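Local atomic coordinates of coatomer subunit delta (Saccharomyces cerevisiae, PDB entry 5FJZ), a protein that forms part of the coatomer of Golgi vesicles, its mu-homology domain binding a tryptophan-based Dsl1 peptide, and probably serves Golgi-to-ER retrograde transport. Residues N12-I23 and E37-D48; S68-I77 and L104-V112. All blocks are in the same frame, centred on the assembly; numbering follows the deposited sequence.

Interaction 1: N12-I23 and E37-D48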
loop_
_atom_site.group_PDB
_atom_site.type_symbol
_atom_site.label_atom_id
_atom_site.label_comp_id
_atom_site.label_asym_id
_atom_site.label_seq_id
_atom_site.Cartn_x
_atom_site.Cartn_y
_atom_site.Cartn_z
ATOM N N ASN A 12 9.015 28.854 -7.143
ATOM C CA ASN A 12 10.349 28.640 -7.632
ATOM C C ASN A 12 10.663 29.803 -8.529
ATOM O O ASN A 12 9.931 30.043 -9.481
ATOM C CB ASN A 12 10.396 27.323 -8.422
ATOM C CG ASN A 12 11.789 26.943 -8.947
ATOM O OD1 ASN A 12 11.954 25.949 -9.660
ATOM N ND2 ASN A 12 12.803 27.713 -8.587
ATOM N N ASN A 13 11.781 30.495 -8.283
ATOM C CA ASN A 13 12.139 31.653 -9.136
ATOM C C ASN A 13 13.222 31.337 -10.181
ATOM O O ASN A 13 13.715 32.217 -10.933
ATOM C CB ASN A 13 12.477 32.826 -8.218
ATOM C CG ASN A 13 11.274 33.298 -7.389
ATOM O OD1 ASN A 13 10.154 33.488 -7.902
ATOM N ND2 ASN A 13 11.482 33.448 -6.097
ATOM N N GLY A 14 13.584 30.056 -10.236
ATOM C CA GLY A 14 14.582 29.530 -11.139
ATOM C C GLY A 14 15.077 28.163 -10.718
ATOM O O GLY A 14 14.786 27.112 -11.350
ATOM N N ILE A 15 15.844 28.158 -9.653
ATOM C CA ILE A 15 16.269 26.949 -8.950
ATOM C C ILE A 15 15.707 26.970 -7.547
ATOM O O ILE A 15 15.913 27.930 -6.801
ATOM C CB ILE A 15 17.805 26.812 -8.856
ATOM C CG1 ILE A 15 18.373 26.613 -10.276
ATOM C CG2 ILE A 15 18.198 25.620 -8.000
ATOM C CD1 ILE A 15 19.861 26.548 -10.369
ATOM N N LEU A 16 15.062 25.860 -7.151
ATOM C CA LEU A 16 14.641 25.685 -5.776
ATOM C C LEU A 16 15.064 24.356 -5.289
ATOM O O LEU A 16 14.694 23.319 -5.894
ATOM C CB LEU A 16 13.107 25.857 -5.634
ATOM C CG LEU A 16 12.541 25.652 -4.230
ATOM C CD1 LEU A 16 12.985 26.776 -3.271
ATOM C CD2 LEU A 16 11.036 25.682 -4.300
ATOM N N ILE A 17 15.823 24.348 -4.172
ATOM C CA ILE A 17 16.304 23.123 -3.578
ATOM C C ILE A 17 15.549 22.867 -2.280
ATOM O O ILE A 17 15.418 23.771 -1.451
ATOM C CB ILE A 17 17.841 23.211 -3.308
ATOM C CG1 ILE A 17 18.626 23.300 -4.630
ATOM C CG2 ILE A 17 18.275 22.039 -2.463
ATOM C CD1 ILE A 17 20.012 23.854 -4.430
ATOM N N SER A 18 15.000 21.649 -2.120
ATOM C CA SER A 18 14.241 21.286 -0.944
ATOM C C SER A 18 14.972 20.175 -0.225
ATOM O O SER A 18 15.276 19.138 -0.810
ATOM C CB SER A 18 12.834 20.848 -1.326
ATOM O OG SER A 18 12.119 20.510 -0.164
ATOM N N ILE A 19 15.267 20.381 1.083
ATOM C CA ILE A 19 15.888 19.355 1.854
ATOM C C ILE A 19 14.855 18.875 2.868
ATOM O O ILE A 19 14.441 19.664 3.788
ATOM C CB ILE A 19 17.129 19.919 2.572
ATOM C CG1 ILE A 19 18.148 20.449 1.548
ATOM C CG2 ILE A 19 17.794 18.874 3.451
ATOM C CD1 ILE A 19 19.297 21.253 2.160
ATOM N N LYS A 20 14.370 17.653 2.668
ATOM C CA LYS A 20 13.188 17.185 3.430
ATOM C C LYS A 20 13.556 16.032 4.287
ATOM O O LYS A 20 14.128 15.051 3.783
ATOM C CB LYS A 20 12.099 16.785 2.435
ATOM C CG LYS A 20 11.476 17.938 1.669
ATOM C CD LYS A 20 10.458 17.422 0.616
ATOM C CE LYS A 20 9.445 18.493 0.297
ATOM N NZ LYS A 20 8.738 18.226 -1.000
ATOM N N GLU A 21 13.347 16.131 5.594
ATOM C CA GLU A 21 13.605 15.027 6.537
ATOM C C GLU A 21 12.368 14.581 7.260
ATOM O O GLU A 21 11.441 15.402 7.579
ATOM C CB GLU A 21 14.750 15.341 7.516
ATOM C CG GLU A 21 16.029 15.496 6.720
ATOM C CD GLU A 21 17.253 15.873 7.505
ATOM O OE1 GLU A 21 17.087 16.506 8.585
ATOM O OE2 GLU A 21 18.368 15.496 7.066
ATOM N N VAL A 22 12.236 13.274 7.392
ATOM C CA VAL A 22 11.106 12.631 8.080
ATOM C C VAL A 22 11.605 11.733 9.194
ATOM O O VAL A 22 12.545 11.003 9.020
ATOM C CB VAL A 22 10.319 11.745 7.096
ATOM C CG1 VAL A 22 9.199 10.991 7.781
ATOM C CG2 VAL A 22 9.784 12.569 5.964
ATOM N N ILE A 23 11.005 11.880 10.378
ATOM C CA ILE A 23 11.484 11.210 11.574
ATOM C C ILE A 23 10.412 10.271 12.079
ATOM O O ILE A 23 9.289 10.713 12.334
ATOM C CB ILE A 23 11.986 12.195 12.663
ATOM C CG1 ILE A 23 12.505 11.474 13.938
ATOM C CG2 ILE A 23 10.925 13.239 13.019
ATOM C CD1 ILE A 23 13.784 10.730 13.700
ATOM N N GLU A 37 14.186 6.397 13.393
ATOM C CA GLU A 37 14.609 6.326 12.025
ATOM C C GLU A 37 14.321 7.613 11.325
ATOM O O GLU A 37 13.187 8.128 11.317
ATOM C CB GLU A 37 13.943 5.162 11.309
ATOM C CG GLU A 37 14.255 5.086 9.799
ATOM C CD GLU A 37 13.281 4.190 9.034
ATOM O OE1 GLU A 37 12.038 4.238 9.259
ATOM O OE2 GLU A 37 13.771 3.400 8.206
ATOM N N LEU A 38 15.364 8.189 10.760
ATOM C CA LEU A 38 15.309 9.419 10.022
ATOM C C LEU A 38 15.508 9.112 8.522
ATOM O O LEU A 38 16.502 8.504 8.147
ATOM C CB LEU A 38 16.367 10.397 10.554
ATOM C CG LEU A 38 16.725 11.802 10.001
ATOM C CD1 LEU A 38 17.012 11.947 8.454
ATOM C CD2 LEU A 38 15.784 12.912 10.448
ATOM N N LYS A 39 14.678 9.695 7.680
ATOM C CA LYS A 39 14.826 9.567 6.214
ATOM C C LYS A 39 14.918 10.857 5.619
ATOM O O LYS A 39 14.174 11.803 6.029
ATOM C CB LYS A 39 13.617 8.802 5.662
ATOM C CG LYS A 39 13.601 7.359 6.079
ATOM C CD LYS A 39 12.276 6.673 5.681
ATOM C CE LYS A 39 12.394 5.853 4.422
ATOM N NZ LYS A 39 11.377 4.740 4.440
ATOM N N GLY A 40 15.834 11.056 4.680
ATOM C CA GLY A 40 15.907 12.387 4.027
ATOM C C GLY A 40 15.987 12.323 2.540
ATOM O O GLY A 40 16.441 11.337 2.020
ATOM N N VAL A 41 15.613 13.409 1.894
ATOM C CA VAL A 41 15.785 13.548 0.461
ATOM C C VAL A 41 16.152 14.948 0.147
ATOM O O VAL A 41 15.631 15.925 0.760
ATOM C CB VAL A 41 14.475 13.059 -0.302
ATOM C CG1 VAL A 41 13.298 13.990 -0.081
ATOM C CG2 VAL A 41 14.682 13.085 -1.812
ATOM N N LEU A 42 16.979 15.124 -0.894
ATOM C CA LEU A 42 17.290 16.378 -1.472
ATOM C C LEU A 42 16.620 16.447 -2.852
ATOM O O LEU A 42 16.900 15.638 -3.705
ATOM C CB LEU A 42 18.803 16.445 -1.589
ATOM C CG LEU A 42 19.120 17.886 -1.887
ATOM C CD1 LEU A 42 20.395 18.392 -1.313
ATOM C CD2 LEU A 42 19.173 18.050 -3.359
ATOM N N GLU A 43 15.688 17.379 -3.021
ATOM C CA GLU A 43 14.927 17.552 -4.238
ATOM C C GLU A 43 15.340 18.849 -4.914
ATOM O O GLU A 43 15.562 19.894 -4.261
ATOM C CB GLU A 43 13.446 17.627 -3.943
ATOM C CG GLU A 43 12.861 16.307 -3.502
ATOM C CD GLU A 43 11.375 16.379 -3.193
ATOM O OE1 GLU A 43 10.777 17.472 -3.242
ATOM O OE2 GLU A 43 10.807 15.331 -2.886
ATOM N N LEU A 44 15.441 18.787 -6.224
ATOM C CA LEU A 44 15.758 19.920 -7.069
ATOM C C LEU A 44 14.596 20.238 -8.002
ATOM O O LEU A 44 14.088 19.327 -8.639
ATOM C CB LEU A 44 17.046 19.529 -7.881
ATOM C CG LEU A 44 17.542 20.523 -8.914
ATOM C CD1 LEU A 44 17.890 21.813 -8.225
ATOM C CD2 LEU A 44 18.752 19.925 -9.649
ATOM N N ARG A 45 14.177 21.498 -8.041
ATOM C CA ARG A 45 13.206 22.009 -8.983
ATOM C C ARG A 45 13.913 23.093 -9.803
ATOM O O ARG A 45 14.504 24.060 -9.261
ATOM C CB ARG A 45 12.004 22.556 -8.317
ATOM C CG ARG A 45 10.998 21.567 -7.740
ATOM C CD ARG A 45 9.962 22.252 -6.860
ATOM N NE ARG A 45 9.240 23.331 -7.539
ATOM C CZ ARG A 45 8.387 24.195 -6.953
ATOM N NH1 ARG A 45 8.156 24.106 -5.672
ATOM N NH2 ARG A 45 7.773 25.140 -7.645
ATOM N N ILE A 46 13.811 22.966 -11.103
ATOM C CA ILE A 46 14.297 23.960 -12.022
ATOM C C ILE A 46 13.233 24.396 -13.019
ATOM O O ILE A 46 12.576 23.571 -13.640
ATOM C CB ILE A 46 15.526 23.472 -12.772
ATOM C CG1 ILE A 46 16.610 23.105 -11.755
ATOM C CG2 ILE A 46 16.057 24.583 -13.671
ATOM C CD1 ILE A 46 17.845 22.525 -12.364
ATOM N N ASN A 47 13.013 25.703 -13.141
ATOM C CA ASN A 47 11.962 26.153 -14.025
ATOM C C ASN A 47 12.436 27.169 -15.044
ATOM O O ASN A 47 11.622 27.713 -15.764
ATOM C CB ASN A 47 10.752 26.629 -13.236
ATOM C CG ASN A 47 10.973 27.939 -12.533
ATOM O OD1 ASN A 47 12.030 28.609 -12.647
ATOM N ND2 ASN A 47 9.928 28.368 -11.903
ATOM N N ASP A 48 13.755 27.318 -15.158
ATOM C CA ASP A 48 14.397 28.211 -16.172
ATOM C C ASP A 48 15.447 27.425 -16.889
ATOM O O ASP A 48 16.433 26.973 -16.295
ATOM C CB ASP A 48 14.964 29.422 -15.437
ATOM C CG ASP A 48 15.737 30.414 -16.347
ATOM O OD1 ASP A 48 16.018 30.147 -17.560
ATOM O OD2 ASP A 48 16.065 31.489 -15.790
HETATM O O HOH W 1 11.581 7.996 9.020
#
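Lys20 and Glu43 each hold CG anti to the backbone carbonyl carbon (chi1 -69° and -70°), and from there both chains run out extended. They belong to neighbouring hydrogen-bonded pairs, so they reach each other diagonally and cross near their ends. Lys20 NZ meets Glu43 OE1 at 3.1 Å from above the carboxylate plane, a salt bridge on the partly exposed face of the sheet. Farther along this face Arg45 bends at chi3 (56°), which lays its guanidinium beside Leu16: Leu16 CD2 sits over one face of the group, 3.6 Å from Arg45 NH1. The rotation of that group is fixed from outside by Asp101, which forms a salt bridge with Arg45 NE, and by Pro10 O, which accepts from NH1.

The opposite face is mostly apolar. Ile15, Ile17, Ile19 and Ile23 stand against Leu38, Leu42, Leu44 and Ile46; Leu44 CD1 touches both Ile15 CG2, at 3.8 Å, and Ile17 CG1, at 4.0 Å. Glu21 lies on this buried face across from Gly40, where the CA atoms of Glu21 and Gly40 approach to 4.3 Å. Leu38 CD1 packs along the Glu21 side chain, while Glu21 OE2 takes hydrogen bonds from Trp109 NE1 and Thr237 OG1, which satisfy this oxygen of the buried carboxylate.

Between the two faces, paired backbone bonds join Leu16 with Arg45, Ser18 with Glu43, Lys20 with Val41 and Val22 with Lys39. Beyond the strand ends Asn47 N continues the ladder to Gly14 O at 2.9 Å, and Asn47 ND2 reaches Asn12 O at 2.9 Å from above the carbonyl plane. At the other end a water lies within hydrogen-bonding distance of Val22 O and Glu37 O. This is a long antiparallel beta hairpin within the beta-rich mu-homology domain.

Interaction 2: S68-I77 and L104-V112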
loop_
_atom_site.group_PDB
_atom_site.type_symbol
_atom_site.label_atom_id
_atom_site.label_comp_id
_atom_site.label_asym_id
_atom_site.label_seq_id
_atom_site.Cartn_x
_atom_site.Cartn_y
_atom_site.Cartn_z
ATOM N N SER A 68 26.766 5.516 8.032
ATOM C CA SER A 68 25.525 5.275 8.824
ATOM C C SER A 68 24.365 6.058 8.186
ATOM O O SER A 68 23.190 5.788 8.555
ATOM C CB SER A 68 25.726 5.670 10.305
ATOM O OG SER A 68 25.965 7.068 10.447
ATOM N N PHE A 69 24.632 6.997 7.280
ATOM C CA PHE A 69 23.591 7.699 6.539
ATOM C C PHE A 69 23.110 7.042 5.222
ATOM O O PHE A 69 22.079 7.432 4.735
ATOM C CB PHE A 69 23.966 9.156 6.298
ATOM C CG PHE A 69 23.661 10.025 7.481
ATOM C CD1 PHE A 69 22.418 10.555 7.655
ATOM C CD2 PHE A 69 24.611 10.239 8.452
ATOM C CE1 PHE A 69 22.147 11.355 8.768
ATOM C CE2 PHE A 69 24.365 11.047 9.565
ATOM C CZ PHE A 69 23.107 11.591 9.728
ATOM N N GLN A 70 23.798 6.007 4.770
ATOM C CA GLN A 70 23.628 5.360 3.450
ATOM C C GLN A 70 23.167 6.376 2.403
ATOM O O GLN A 70 22.034 6.277 1.938
ATOM C CB GLN A 70 22.591 4.206 3.553
ATOM C CG GLN A 70 23.206 2.898 3.899
ATOM C CD GLN A 70 23.761 2.210 2.636
ATOM O OE1 GLN A 70 24.724 2.674 2.010
ATOM N NE2 GLN A 70 23.175 1.095 2.292
ATOM N N PHE A 71 23.995 7.343 2.129
ATOM C CA PHE A 71 23.784 8.347 1.094
ATOM C C PHE A 71 23.642 7.586 -0.235
ATOM O O PHE A 71 24.397 6.677 -0.546
ATOM C CB PHE A 71 24.892 9.364 1.040
ATOM C CG PHE A 71 24.852 10.408 2.082
ATOM C CD1 PHE A 71 23.838 11.356 2.106
ATOM C CD2 PHE A 71 25.821 10.449 3.088
ATOM C CE1 PHE A 71 23.784 12.318 3.064
ATOM C CE2 PHE A 71 25.762 11.445 4.043
ATOM C CZ PHE A 71 24.765 12.376 4.027
ATOM N N LYS A 72 22.598 7.912 -0.951
ATOM C CA LYS A 72 22.263 7.142 -2.184
ATOM C C LYS A 72 21.882 8.180 -3.187
ATOM O O LYS A 72 21.024 9.028 -2.926
ATOM C CB LYS A 72 21.144 6.137 -1.938
ATOM C CG LYS A 72 20.865 5.233 -3.133
ATOM C CD LYS A 72 19.415 4.746 -3.161
ATOM C CE LYS A 72 19.127 3.721 -2.043
ATOM N NZ LYS A 72 18.798 4.347 -0.710
ATOM N N THR A 73 22.617 8.213 -4.284
ATOM C CA THR A 73 22.360 9.152 -5.362
ATOM C C THR A 73 21.400 8.504 -6.379
ATOM O O THR A 73 21.276 7.287 -6.544
ATOM C CB THR A 73 23.633 9.571 -6.159
ATOM O OG1 THR A 73 24.331 8.380 -6.504
ATOM C CG2 THR A 73 24.516 10.527 -5.359
ATOM N N HIS A 74 20.618 9.361 -6.953
ATOM C CA HIS A 74 19.689 8.921 -8.005
ATOM C C HIS A 74 20.482 8.231 -9.106
ATOM O O HIS A 74 21.634 8.653 -9.393
ATOM C CB HIS A 74 18.941 10.149 -8.500
ATOM C CG HIS A 74 17.933 9.840 -9.541
ATOM N ND1 HIS A 74 18.281 9.581 -10.844
ATOM C CD2 HIS A 74 16.599 9.695 -9.458
ATOM C CE1 HIS A 74 17.182 9.356 -11.545
ATOM N NE2 HIS A 74 16.154 9.401 -10.727
ATOM N N PRO A 75 19.916 7.171 -9.743
ATOM C CA PRO A 75 20.636 6.527 -10.869
ATOM C C PRO A 75 21.276 7.444 -11.911
ATOM O O PRO A 75 22.407 7.151 -12.366
ATOM C CB PRO A 75 19.599 5.628 -11.496
ATOM C CG PRO A 75 18.681 5.319 -10.404
ATOM C CD PRO A 75 18.669 6.473 -9.440
ATOM N N ASN A 76 20.677 8.581 -12.213
ATOM C CA ASN A 76 21.223 9.556 -13.167
ATOM C C ASN A 76 22.249 10.529 -12.624
ATOM O O ASN A 76 22.777 11.345 -13.370
ATOM C CB ASN A 76 20.132 10.422 -13.817
ATOM C CG ASN A 76 19.079 9.599 -14.550
ATOM O OD1 ASN A 76 17.886 9.940 -14.576
ATOM N ND2 ASN A 76 19.505 8.522 -15.137
ATOM N N ILE A 77 22.540 10.455 -11.342
ATOM C CA ILE A 77 23.451 11.376 -10.679
ATOM C C ILE A 77 24.757 10.575 -10.577
ATOM O O ILE A 77 24.772 9.380 -10.320
ATOM C CB ILE A 77 22.923 11.801 -9.267
ATOM C CG1 ILE A 77 21.682 12.654 -9.419
ATOM C CG2 ILE A 77 23.979 12.531 -8.452
ATOM C CD1 ILE A 77 21.854 13.974 -10.136
ATOM N N LEU A 104 12.816 16.821 -8.567
ATOM C CA LEU A 104 13.788 15.808 -8.919
ATOM C C LEU A 104 14.542 15.365 -7.663
ATOM O O LEU A 104 15.305 16.155 -7.084
ATOM C CB LEU A 104 14.763 16.325 -9.939
ATOM C CG LEU A 104 14.194 16.996 -11.147
ATOM C CD1 LEU A 104 15.331 17.608 -11.971
ATOM C CD2 LEU A 104 13.374 16.060 -12.031
ATOM N N GLY A 105 14.259 14.149 -7.186
ATOM C CA GLY A 105 14.967 13.536 -6.034
ATOM C C GLY A 105 16.371 13.140 -6.446
ATOM O O GLY A 105 16.554 12.360 -7.420
ATOM N N VAL A 106 17.374 13.775 -5.874
ATOM C CA VAL A 106 18.754 13.547 -6.379
ATOM C C VAL A 106 19.592 12.769 -5.391
ATOM O O VAL A 106 20.599 12.170 -5.746
ATOM C CB VAL A 106 19.462 14.832 -6.872
ATOM C CG1 VAL A 106 18.776 15.422 -8.130
ATOM C CG2 VAL A 106 19.680 15.859 -5.796
ATOM N N LEU A 107 19.230 12.869 -4.132
ATOM C CA LEU A 107 19.998 12.276 -3.079
ATOM C C LEU A 107 19.063 11.910 -1.950
ATOM O O LEU A 107 18.133 12.681 -1.620
ATOM C CB LEU A 107 21.096 13.277 -2.605
ATOM C CG LEU A 107 21.949 12.800 -1.438
ATOM C CD1 LEU A 107 22.950 11.754 -1.941
ATOM C CD2 LEU A 107 22.733 14.011 -0.889
ATOM N N ARG A 108 19.289 10.778 -1.348
ATOM C CA ARG A 108 18.523 10.287 -0.196
ATOM C C ARG A 108 19.465 9.715 0.863
ATOM O O ARG A 108 20.624 9.349 0.581
ATOM C CB ARG A 108 17.674 9.065 -0.639
ATOM C CG ARG A 108 16.442 9.460 -1.385
ATOM C CD ARG A 108 15.826 8.191 -1.945
ATOM N NE ARG A 108 14.447 8.442 -2.375
ATOM C CZ ARG A 108 13.734 7.570 -3.088
ATOM N NH1 ARG A 108 14.267 6.396 -3.477
ATOM N NH2 ARG A 108 12.491 7.874 -3.432
ATOM N N TRP A 109 18.984 9.699 2.098
ATOM C CA TRP A 109 19.724 9.231 3.239
ATOM C C TRP A 109 18.774 8.626 4.222
ATOM O O TRP A 109 17.607 8.916 4.218
ATOM C CB TRP A 109 20.652 10.339 3.813
ATOM C CG TRP A 109 20.003 11.606 4.226
ATOM C CD1 TRP A 109 19.654 11.966 5.510
ATOM C CD2 TRP A 109 19.691 12.707 3.390
ATOM N NE1 TRP A 109 19.086 13.275 5.478
ATOM C CE2 TRP A 109 19.167 13.749 4.199
ATOM C CE3 TRP A 109 19.932 12.997 2.032
ATOM C CZ2 TRP A 109 18.717 14.884 3.670
ATOM C CZ3 TRP A 109 19.492 14.151 1.542
ATOM C CH2 TRP A 109 18.897 15.078 2.308
ATOM N N ARG A 110 19.301 7.786 5.101
ATOM C CA ARG A 110 18.538 7.142 6.135
ATOM C C ARG A 110 19.437 6.738 7.278
ATOM O O ARG A 110 20.472 6.105 7.053
ATOM C CB ARG A 110 17.879 5.875 5.586
ATOM C CG ARG A 110 16.916 5.224 6.555
ATOM C CD ARG A 110 16.035 4.183 5.868
ATOM N NE ARG A 110 16.735 2.952 5.707
ATOM C CZ ARG A 110 16.794 1.983 6.609
ATOM N NH1 ARG A 110 16.059 2.008 7.685
ATOM N NH2 ARG A 110 17.470 0.879 6.366
ATOM N N LYS A 111 18.992 7.000 8.486
ATOM C CA LYS A 111 19.783 6.581 9.635
ATOM C C LYS A 111 18.860 6.115 10.688
ATOM O O LYS A 111 17.733 6.649 10.846
ATOM C CB LYS A 111 20.668 7.736 10.137
ATOM C CG LYS A 111 21.461 7.261 11.307
ATOM C CD LYS A 111 22.690 8.092 11.557
ATOM C CE LYS A 111 23.376 7.650 12.827
ATOM N NZ LYS A 111 24.413 8.641 13.075
ATOM N N VAL A 112 19.308 5.085 11.402
ATOM C CA VAL A 112 18.564 4.474 12.444
ATOM C C VAL A 112 19.261 4.637 13.791
ATOM O O VAL A 112 20.497 4.695 13.892
ATOM C CB VAL A 112 18.208 2.991 12.234
ATOM C CG1 VAL A 112 17.478 2.734 10.913
ATOM C CG2 VAL A 112 19.359 2.055 12.514
HETATM O O HOH W 2 22.140 3.794 10.413
#
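Phe69, Phe71 and Trp109 form an aromatic cluster at the apolar centre. The Phe71 and Trp109 rings meet obliquely, planes 50° apart, with Phe71 CD1 3.8 Å from Trp109 CB. Trp109 CD1 comes to the edge of the Phe69 ring, 3.8 Å from Phe69 CD1. Phe71 CD1 also touches Leu107 CD2, and Phe69 CB covers part of one Phe71 face.

Outward from the cluster, Lys111 holds CG anti to the backbone N (chi1 -180°), sending the extended chain across Phe69 with CD 4.1 Å from the ring centroid, a CH-pi contact over the face. Replacing Phe69 with an alanine would probably open a gap beside the Trp109 indole and deprive the Lys111 methylenes of the face they rest on. Lys111 NZ makes a weak hydrogen bond to Ser68 OG, at 3.4 Å; the stronger partner of that hydroxyl is Asp66, and a water links Ser68 O to Val112 N.

Along the backbone, Arg110 N donates to Phe69 O at 2.8 Å, Lys72 and Arg108 exchange a pair of bonds, and His74 N reaches Val106 O from above the carbonyl plane. His74 ND1 accepts from Asn76 N at 2.9 Å, steadying the imidazole within the turn from His74 to Ile77. The chemistry thus divides: aromatic packing anchors one end, while toward the bound peptide's aromatic side chains His74 stacks, Arg108 makes a cation-pi contact and Lys72 packs.

Overall arrangement
Strand 37-46 of interaction 1 and strand 104-112 of interaction 2 are neighbours in one sheet, so the hairpin continues directly into the edge pairing; the contact centres lie about 12 Å apart. At one end a salt bridge joins Glu37 OE2 to Arg110 NH1 at 2.7 Å; toward the other, Leu44 N probably bonds to Leu104 O at 2.8 Å. Between them the Trp109 indole packs on strand 37-46, CH2 lying 3.5 Å from Val41 C. Of the two contacts, interaction 2 meets the bound Dsl1 peptide with more residues: His74 stacks on an aromatic side chain, Arg108 makes a cation-pi contact and Gly105 gives backbone bonds. Interaction 1 contributes Glu43, packed against the peptide backbone.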